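Local coordinates for protein chloride intracellular channel exc-4 (Caenorhabditis elegans, PDB 2YV9) that may insert into membranes to form chloride channels and is required to regulate lumen size as the excretory canal grows, at residues F133-A136 / K137-D141; Q167-N170 / I171-L175. One frame throughout, in Å; residues are numbered along the deposited sequence.

Interaction 1: residues F133-A136 / K137-D141; sequences FLRA and KVEFD
Arg135 and Glu139 form an i to i+4 salt bridge on the last turns of helix 117-140, in the all-helical half of a GST-like fold. NE of Arg135 gives its hydrogen to Glu139 OE2 at 2.7 Å, an N-H...O angle of 161°; the oxygen lies at the edge of the guanidinium, near its plane, and accepts through its anti lone pair. The two planes stand 44° apart, and NE alone makes the direct bond. In the two-chain crystal assembly, Lys72 of the second subunit makes a salt bridge with OE2 and Asn73 of that subunit accepts from Arg135 NH1; long flexible charged chains can span such a contact.

Backbone bonds from Phe133 to Phe140 are regular, as Lys137 N to Phe133 O at 2.8 Å.

Two apolar pairs run along the helix. Leu134 CD1 meets Val138 CG2 at 4.0 Å, Leu134 also packing on Ile205 and Leu210 of helix 190-210. Lys137 CB lies over one face of Phe133, whose CZ is 4.0 Å from Lys137 CD; lysine suits this place because its methylenes pack on the ring while its amine continues to polar partners.

Chi4 (-84°) turns NZ out of the extended line; besides bonding Ser148 O, Lys137 NZ makes a salt bridge to the syn lone pair of Asp141 OD2 at 2.5 Å.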
loop_
_atom_site.group_PDB
_atom_site.type_symbol
_atom_site.label_atom_id
_atom_site.label_comp_id
_atom_site.label_asym_id
_atom_site.label_seq_id
_atom_site.Cartn_x
_atom_site.Cartn_y
_atom_site.Cartn_z
ATOM N N PHE A 133 -4.879 -20.201 -11.085
ATOM C CA PHE A 133 -5.470 -20.761 -12.292
ATOM C C PHE A 133 -5.096 -19.895 -13.513
ATOM O O PHE A 133 -4.720 -20.393 -14.598
ATOM C CB PHE A 133 -6.993 -20.832 -12.201
ATOM C CG PHE A 133 -7.634 -21.431 -13.414
ATOM C CD1 PHE A 133 -7.175 -22.622 -13.944
ATOM C CD2 PHE A 133 -8.701 -20.794 -14.071
ATOM C CE1 PHE A 133 -7.760 -23.157 -15.091
ATOM C CE2 PHE A 133 -9.263 -21.310 -15.202
ATOM C CZ PHE A 133 -8.802 -22.482 -15.728
ATOM N N LEU A 134 -5.145 -18.580 -13.315
ATOM C CA LEU A 134 -4.759 -17.647 -14.385
ATOM C C LEU A 134 -3.355 -17.972 -14.837
ATOM O O LEU A 134 -3.092 -18.138 -16.041
ATOM C CB LEU A 134 -4.921 -16.215 -13.928
ATOM C CG LEU A 134 -4.341 -15.134 -14.825
ATOM C CD1 LEU A 134 -5.086 -15.042 -16.157
ATOM C CD2 LEU A 134 -4.356 -13.832 -14.011
ATOM N N ARG A 135 -2.428 -18.046 -13.898
ATOM C CA ARG A 135 -1.045 -18.312 -14.266
ATOM C C ARG A 135 -0.901 -19.736 -14.870
ATOM O O ARG A 135 -0.222 -19.925 -15.903
ATOM C CB ARG A 135 -0.138 -18.152 -13.058
ATOM C CG ARG A 135 1.315 -18.600 -13.278
ATOM C CD ARG A 135 2.004 -17.638 -14.256
ATOM N NE ARG A 135 3.450 -17.845 -14.399
ATOM C CZ ARG A 135 4.349 -17.507 -13.478
ATOM N NH1 ARG A 135 3.984 -17.027 -12.312
ATOM N NH2 ARG A 135 5.645 -17.718 -13.708
ATOM N N ALA A 136 -1.538 -20.749 -14.264
ATOM C CA ALA A 136 -1.375 -22.133 -14.765
ATOM C C ALA A 136 -1.939 -22.264 -16.180
ATOM O O ALA A 136 -1.310 -22.889 -17.046
ATOM C CB ALA A 136 -2.089 -23.095 -13.844
ATOM N N LYS A 137 -3.102 -21.681 -16.448
ATOM C CA LYS A 137 -3.707 -21.879 -17.753
ATOM C C LYS A 137 -2.949 -21.101 -18.834
ATOM O O LYS A 137 -2.714 -21.604 -19.975
ATOM C CB LYS A 137 -5.186 -21.511 -17.804
ATOM C CG LYS A 137 -5.844 -22.186 -19.003
ATOM C CD LYS A 137 -7.193 -21.599 -19.288
ATOM C CE LYS A 137 -7.871 -22.372 -20.376
ATOM N NZ LYS A 137 -7.438 -21.903 -21.682
ATOM N N VAL A 138 -2.543 -19.896 -18.455
ATOM C CA VAL A 138 -1.747 -19.051 -19.416
ATOM C C VAL A 138 -0.475 -19.759 -19.836
ATOM O O VAL A 138 -0.077 -19.755 -21.018
ATOM C CB VAL A 138 -1.426 -17.643 -18.834
ATOM C CG1 VAL A 138 -0.266 -16.955 -19.580
ATOM C CG2 VAL A 138 -2.701 -16.791 -18.876
ATOM N N GLU A 139 0.198 -20.369 -18.878
ATOM C CA GLU A 139 1.444 -21.094 -19.193
ATOM C C GLU A 139 1.140 -22.389 -19.980
ATOM O O GLU A 139 1.904 -22.816 -20.874
ATOM C CB GLU A 139 2.223 -21.418 -17.922
ATOM C CG GLU A 139 2.627 -20.198 -17.110
ATOM C CD GLU A 139 3.849 -19.417 -17.634
ATOM O OE1 GLU A 139 4.424 -19.757 -18.700
ATOM O OE2 GLU A 139 4.257 -18.461 -16.923
ATOM N N PHE A 140 0.025 -23.023 -19.667
ATOM C CA PHE A 140 -0.341 -24.250 -20.372
ATOM C C PHE A 140 -0.636 -23.961 -21.836
ATOM O O PHE A 140 -0.336 -24.781 -22.743
ATOM C CB PHE A 140 -1.587 -24.868 -19.724
ATOM C CG PHE A 140 -1.946 -26.182 -20.287
ATOM C CD1 PHE A 140 -1.106 -27.278 -20.091
ATOM C CD2 PHE A 140 -3.085 -26.345 -21.050
ATOM C CE1 PHE A 140 -1.431 -28.511 -20.629
ATOM C CE2 PHE A 140 -3.410 -27.572 -21.576
ATOM C CZ PHE A 140 -2.581 -28.651 -21.375
ATOM N N ASP A 141 -1.185 -22.779 -22.087
ATOM C CA ASP A 141 -1.659 -22.407 -23.430
ATOM C C ASP A 141 -0.551 -21.758 -24.264
ATOM O O ASP A 141 -0.754 -21.462 -25.429
ATOM C CB ASP A 141 -2.865 -21.477 -23.355
ATOM C CG ASP A 141 -4.139 -22.194 -22.898
ATOM O OD1 ASP A 141 -4.201 -23.430 -23.087
ATOM O OD2 ASP A 141 -5.084 -21.503 -22.428
HETATM O O HOH W 1 6.582 -20.158 -15.199
#

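Interaction 2: residues Q167-N170 / I171-L175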
loop_
_atom_site.group_PDB
_atom_site.type_symbol
_atom_site.label_atom_id
_atom_site.label_comp_id
_atom_site.label_asym_id
_atom_site.label_seq_id
_atom_site.Cartn_x
_atom_site.Cartn_y
_atom_site.Cartn_z
ATOM N N GLN A 167 -14.587 -22.003 -3.921
ATOM C CA GLN A 167 -14.637 -20.747 -3.103
ATOM C C GLN A 167 -15.840 -19.864 -3.472
ATOM O O GLN A 167 -16.548 -19.268 -2.613
ATOM C CB GLN A 167 -13.342 -19.970 -3.224
ATOM C CG GLN A 167 -12.135 -20.740 -2.776
ATOM C CD GLN A 167 -12.224 -21.082 -1.270
ATOM O OE1 GLN A 167 -12.658 -20.262 -0.434
ATOM N NE2 GLN A 167 -11.857 -22.311 -0.936
ATOM N N LEU A 168 -16.105 -19.788 -4.769
ATOM C CA LEU A 168 -17.320 -19.127 -5.264
ATOM C C LEU A 168 -18.556 -19.789 -4.651
ATOM O O LEU A 168 -19.518 -19.107 -4.251
ATOM C CB LEU A 168 -17.390 -19.206 -6.798
ATOM C CG LEU A 168 -16.410 -18.288 -7.506
ATOM C CD1 LEU A 168 -16.342 -18.660 -9.031
ATOM C CD2 LEU A 168 -16.719 -16.807 -7.324
ATOM N N SER A 169 -18.511 -21.117 -4.575
ATOM C CA SER A 169 -19.591 -21.886 -3.953
ATOM C C SER A 169 -19.702 -21.551 -2.467
ATOM O O SER A 169 -20.805 -21.356 -1.974
ATOM C CB SER A 169 -19.418 -23.377 -4.114
ATOM O OG SER A 169 -20.600 -24.005 -3.621
ATOM N N ASN A 170 -18.561 -21.442 -1.787
ATOM C CA ASN A 170 -18.531 -21.083 -0.347
ATOM C C ASN A 170 -19.157 -19.704 -0.078
ATOM O O ASN A 170 -19.978 -19.523 0.824
ATOM C CB ASN A 170 -17.116 -21.156 0.195
ATOM C CG ASN A 170 -16.563 -22.591 0.254
ATOM O OD1 ASN A 170 -17.303 -23.564 0.188
ATOM N ND2 ASN A 170 -15.236 -22.701 0.378
ATOM N N ILE A 171 -18.807 -18.742 -0.909
ATOM C CA ILE A 171 -19.432 -17.426 -0.861
ATOM C C ILE A 171 -20.945 -17.426 -1.182
ATOM O O ILE A 171 -21.749 -16.776 -0.467
ATOM C CB ILE A 171 -18.631 -16.435 -1.740
ATOM C CG1 ILE A 171 -17.146 -16.380 -1.289
ATOM C CG2 ILE A 171 -19.286 -15.051 -1.684
ATOM C CD1 ILE A 171 -16.245 -15.473 -2.173
ATOM N N ASP A 172 -21.348 -18.157 -2.220
ATOM C CA ASP A 172 -22.761 -18.370 -2.465
ATOM C C ASP A 172 -23.461 -18.877 -1.208
ATOM O O ASP A 172 -24.498 -18.364 -0.876
ATOM C CB ASP A 172 -22.969 -19.380 -3.575
ATOM C CG ASP A 172 -24.415 -19.464 -4.035
ATOM O OD1 ASP A 172 -24.977 -18.495 -4.575
ATOM O OD2 ASP A 172 -24.990 -20.578 -3.906
ATOM N N GLN A 173 -22.853 -19.882 -0.569
ATOM C CA GLN A 173 -23.423 -20.520 0.628
ATOM C C GLN A 173 -23.539 -19.524 1.774
ATOM O O GLN A 173 -24.586 -19.457 2.447
ATOM C CB GLN A 173 -22.573 -21.732 1.032
ATOM C CG GLN A 173 -22.804 -22.930 0.106
ATOM C CD GLN A 173 -21.821 -24.095 0.349
ATOM O OE1 GLN A 173 -21.798 -24.674 1.435
ATOM N NE2 GLN A 173 -21.017 -24.440 -0.674
ATOM N N LEU A 174 -22.487 -18.742 1.990
ATOM C CA LEU A 174 -22.520 -17.688 3.014
ATOM C C LEU A 174 -23.625 -16.664 2.775
ATOM O O LEU A 174 -24.353 -16.265 3.680
ATOM C CB LEU A 174 -21.172 -16.978 3.056
ATOM C CG LEU A 174 -21.035 -15.844 4.066
ATOM C CD1 LEU A 174 -21.416 -16.371 5.482
ATOM C CD2 LEU A 174 -19.623 -15.285 4.012
ATOM N N LEU A 175 -23.772 -16.215 1.536
ATOM C CA LEU A 175 -24.795 -15.270 1.211
ATOM C C LEU A 175 -26.184 -15.845 1.374
ATOM O O LEU A 175 -27.120 -15.128 1.763
ATOM C CB LEU A 175 -24.603 -14.783 -0.227
ATOM C CG LEU A 175 -23.453 -13.802 -0.418
ATOM C CD1 LEU A 175 -23.108 -13.714 -1.958
ATOM C CD2 LEU A 175 -23.725 -12.356 0.130
HETATM O O HOH W 2 -23.300 -22.959 -3.522
#
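Regular alpha-helical bonds join 167-170 to 171-175, Ile171 N reaching Gln167 O at 2.9 Å and the next three amides repeating the i to i+4 step. On the outer side Gln173 reaches back one turn to Ser169. Its CG stands anti to its own carbonyl carbon (chi1 -75°) and the chain then runs extended, which carries NE2 to Ser169 OG at 3.0 Å. The hydroxyl lies close to the plane of the amide, although the bond is bent to 145°; a second, weak bond from NE2 goes to Ser169 O at 3.4 Å. A water 2.9 Å from Ser169 OG donates to Asp172 OD2, while OD1 of Asp172 takes the backbone amide of Leu221. Serine fits here because its short hydroxyl stays close to the backbone and can meet both amide and water. An alanine here would take away OG, and the Gln173 amide, left with the weak carbonyl bond, would probably turn more freely. Ile171 CG1 lies beside the preceding turn's carbonyl, 3.2 Å from Gln167 O; the side chain packs on Leu126 and Leu195, while Leu168 meets Leu199 and Leu221. Leu168 and Ile171 on the buried side and Ser169 with Gln173 on the other give this stretch an amphipathic character, within the helical domain of a GST-like fold.

Overall arrangement
From the N terminus the chain first builds the thioredoxin-like domain with its four-stranded sheet, then enters the helical domain through helix 117-140. Interaction 1 lies at the C-terminal end of that helix; after the following loop, helix 155-178 carries interaction 2. Each contact is made of i to i+4 links that close single turns, with no intervening loop, so the two are in series and neither nest nor cross. Their centres are 24 Å apart and they do not touch, yet their helices pack together: Phe133 and Ala136 lie on His160, and Ile171 on Leu126. Helix 190-210 meets both regions, helix 219-228 flanks interaction 2, and the second subunit reaches interaction 1.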